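Local coordinates for activator of Hsp90 ATPase homologue 1/2-like C-terminal domain-containing protein (Rhodobacter sphaeroides, PDB 3PU2), which is of unknown function but belongs to the AHA1 family of the SRPBCC (Bet v 1-like) superfamily, whose members include activators of the Hsp90 ATPase, at residues I62-T67 and R74-R79. Numbering follows the deposited sequence.
Sequences IRQVWT and RGLTGR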
loop_
_atom_site.group_PDB
_atom_site.type_symbol
_atom_site.label_atom_id
_atom_site.label_comp_id
_atom_site.label_asym_id
_atom_site.label_seq_id
_atom_site.Cartn_x
_atom_site.Cartn_y
_atom_site.Cartn_z
ATOM N N ILE A 62 10.943 0.712 6.698
ATOM C CA ILE A 62 10.243 0.214 5.531
ATOM C C ILE A 62 11.190 0.447 4.369
ATOM O O ILE A 62 11.596 1.581 4.113
ATOM C CB ILE A 62 8.942 1.000 5.254
ATOM C CG1 ILE A 62 7.827 0.533 6.183
ATOM C CG2 ILE A 62 8.517 0.802 3.813
ATOM C CD1 ILE A 62 6.565 1.348 6.029
ATOM N N ARG A 63 11.547 -0.627 3.678
ATOM C CA ARG A 63 12.438 -0.528 2.528
ATOM C C ARG A 63 11.930 -1.499 1.467
ATOM O O ARG A 63 11.841 -2.695 1.725
ATOM C CB ARG A 63 13.873 -0.867 2.954
ATOM C CG ARG A 63 14.905 -0.877 1.832
ATOM C CD ARG A 63 14.806 0.367 0.960
ATOM N NE ARG A 63 15.770 0.339 -0.144
ATOM C CZ ARG A 63 15.804 1.226 -1.139
ATOM N NH1 ARG A 63 14.925 2.223 -1.183
ATOM N NH2 ARG A 63 16.722 1.118 -2.090
ATOM N N GLN A 64 11.575 -0.982 0.290
ATOM C CA GLN A 64 11.057 -1.819 -0.800
ATOM C C GLN A 64 11.755 -1.541 -2.124
ATOM O O GLN A 64 12.019 -0.384 -2.471
ATOM C CB GLN A 64 9.547 -1.598 -0.957
ATOM C CG GLN A 64 8.789 -1.865 0.340
ATOM C CD GLN A 64 7.282 -1.646 0.244
ATOM O OE1 GLN A 64 6.816 -0.547 -0.046
ATOM N NE2 GLN A 64 6.519 -2.697 0.510
ATOM N N VAL A 65 12.064 -2.610 -2.854
ATOM C CA VAL A 65 12.719 -2.474 -4.151
ATOM C C VAL A 65 12.146 -3.409 -5.196
ATOM O O VAL A 65 12.050 -4.613 -5.000
ATOM C CB VAL A 65 14.263 -2.746 -4.085
ATOM C CG1 VAL A 65 14.910 -2.536 -5.483
ATOM C CG2 VAL A 65 14.927 -1.808 -3.042
ATOM N N TRP A 66 11.778 -2.836 -6.325
ATOM C CA TRP A 66 11.251 -3.617 -7.426
ATOM C C TRP A 66 12.289 -3.568 -8.548
ATOM O O TRP A 66 12.919 -2.527 -8.805
ATOM C CB TRP A 66 9.926 -3.018 -7.893
ATOM C CG TRP A 66 8.859 -3.079 -6.857
ATOM C CD1 TRP A 66 7.964 -4.098 -6.649
ATOM C CD2 TRP A 66 8.544 -2.072 -5.896
ATOM N NE1 TRP A 66 7.108 -3.779 -5.622
ATOM C CE2 TRP A 66 7.442 -2.540 -5.143
ATOM C CE3 TRP A 66 9.081 -0.812 -5.598
ATOM C CZ2 TRP A 66 6.871 -1.791 -4.116
ATOM C CZ3 TRP A 66 8.515 -0.076 -4.586
ATOM C CH2 TRP A 66 7.417 -0.565 -3.855
ATOM N N THR A 67 12.477 -4.707 -9.194
ATOM C CA THR A 67 13.402 -4.802 -10.298
ATOM C C THR A 67 12.612 -5.138 -11.547
ATOM O O THR A 67 11.889 -6.141 -11.602
ATOM C CB THR A 67 14.412 -5.905 -10.099
ATOM O OG1 THR A 67 14.962 -5.814 -8.780
ATOM C CG2 THR A 67 15.510 -5.773 -11.159
ATOM N N ARG A 74 13.590 0.403 -8.718
ATOM C CA ARG A 74 12.717 1.460 -8.285
ATOM C C ARG A 74 12.418 1.102 -6.839
ATOM O O ARG A 74 12.008 -0.027 -6.534
ATOM C CB ARG A 74 11.449 1.465 -9.159
ATOM C CG ARG A 74 10.197 2.009 -8.501
ATOM C CD ARG A 74 9.105 2.250 -9.535
ATOM N NE ARG A 74 8.699 1.045 -10.258
ATOM C CZ ARG A 74 7.984 1.067 -11.382
ATOM N NH1 ARG A 74 7.610 2.228 -11.906
ATOM N NH2 ARG A 74 7.628 -0.063 -11.976
ATOM N N GLY A 75 12.651 2.043 -5.936
ATOM C CA GLY A 75 12.398 1.733 -4.550
ATOM C C GLY A 75 11.884 2.865 -3.699
ATOM O O GLY A 75 11.790 4.021 -4.132
ATOM N N LEU A 76 11.557 2.517 -2.463
ATOM C CA LEU A 76 11.052 3.495 -1.531
ATOM C C LEU A 76 11.472 3.153 -0.109
ATOM O O LEU A 76 11.755 2.004 0.216
ATOM C CB LEU A 76 9.524 3.588 -1.651
ATOM C CG LEU A 76 8.668 2.411 -1.197
ATOM C CD1 LEU A 76 8.607 2.393 0.330
ATOM C CD2 LEU A 76 7.272 2.562 -1.773
ATOM N N THR A 77 11.531 4.180 0.719
ATOM C CA THR A 77 11.898 4.034 2.109
ATOM C C THR A 77 10.816 4.771 2.861
ATOM O O THR A 77 10.142 5.641 2.302
ATOM C CB THR A 77 13.232 4.714 2.415
ATOM O OG1 THR A 77 14.102 4.580 1.287
ATOM C CG2 THR A 77 13.881 4.063 3.616
ATOM N N GLY A 78 10.643 4.418 4.122
ATOM C CA GLY A 78 9.637 5.067 4.931
ATOM C C GLY A 78 9.857 4.622 6.352
ATOM O O GLY A 78 10.707 3.767 6.634
ATOM N N ARG A 79 9.079 5.194 7.255
ATOM C CA ARG A 79 9.194 4.869 8.658
ATOM C C ARG A 79 7.794 4.607 9.189
ATOM O O ARG A 79 6.858 5.310 8.816
ATOM C CB ARG A 79 9.809 6.067 9.386
ATOM C CG ARG A 79 10.680 5.726 10.575
ATOM C CD ARG A 79 11.773 4.747 10.188
ATOM N NE ARG A 79 13.083 5.157 10.681
ATOM C CZ ARG A 79 14.145 4.360 10.715
ATOM N NH1 ARG A 79 14.051 3.107 10.291
ATOM N NH2 ARG A 79 15.303 4.820 11.170
#
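An antiparallel beta hairpin pairs Ile62, Gln64 and Trp66 with Gly78, Leu76 and Arg74, each pair joined by two backbone hydrogen bonds. The bond from Trp66 N to Arg74 O is 2.8 Å long and almost straight (178°), whereas the return bond from Arg74 N to Trp66 O and both Ile62-Gly78 bonds are more bent. On the face carrying Ile62, Gln64, Trp66 and Leu76, the leucine is the central side chain. Its CG sits between its own backbone N and carbonyl carbon (chi1 69°), and its two methyls part toward different neighbours: CD1 meets Ile62 CG2 at 3.8 Å, while CD2 lies in the plane of the Trp66 ring, at its edge, 3.8 Å from CH2. Gln64 runs alongside and points the same way, bringing OE1 to 3.5 Å from Leu76 CD1. The indole NE1 is hydrogen-bonded to Leu42 O. On the other face, the bend of Arg63 at chi2 (48°) lays CD against Leu76 O, 3.5 Å away; NH1 makes a weak hydrogen bond to the same oxygen, which Gln64 N already binds. Val65 CG2 sits over one face of this guanidinium, toward its rim, beside Gly75. Strands 49-54 and 88-93 flank the pair on either side, making it an inner hairpin of the curved antiparallel sheet characteristic of the Bet v 1-like fold.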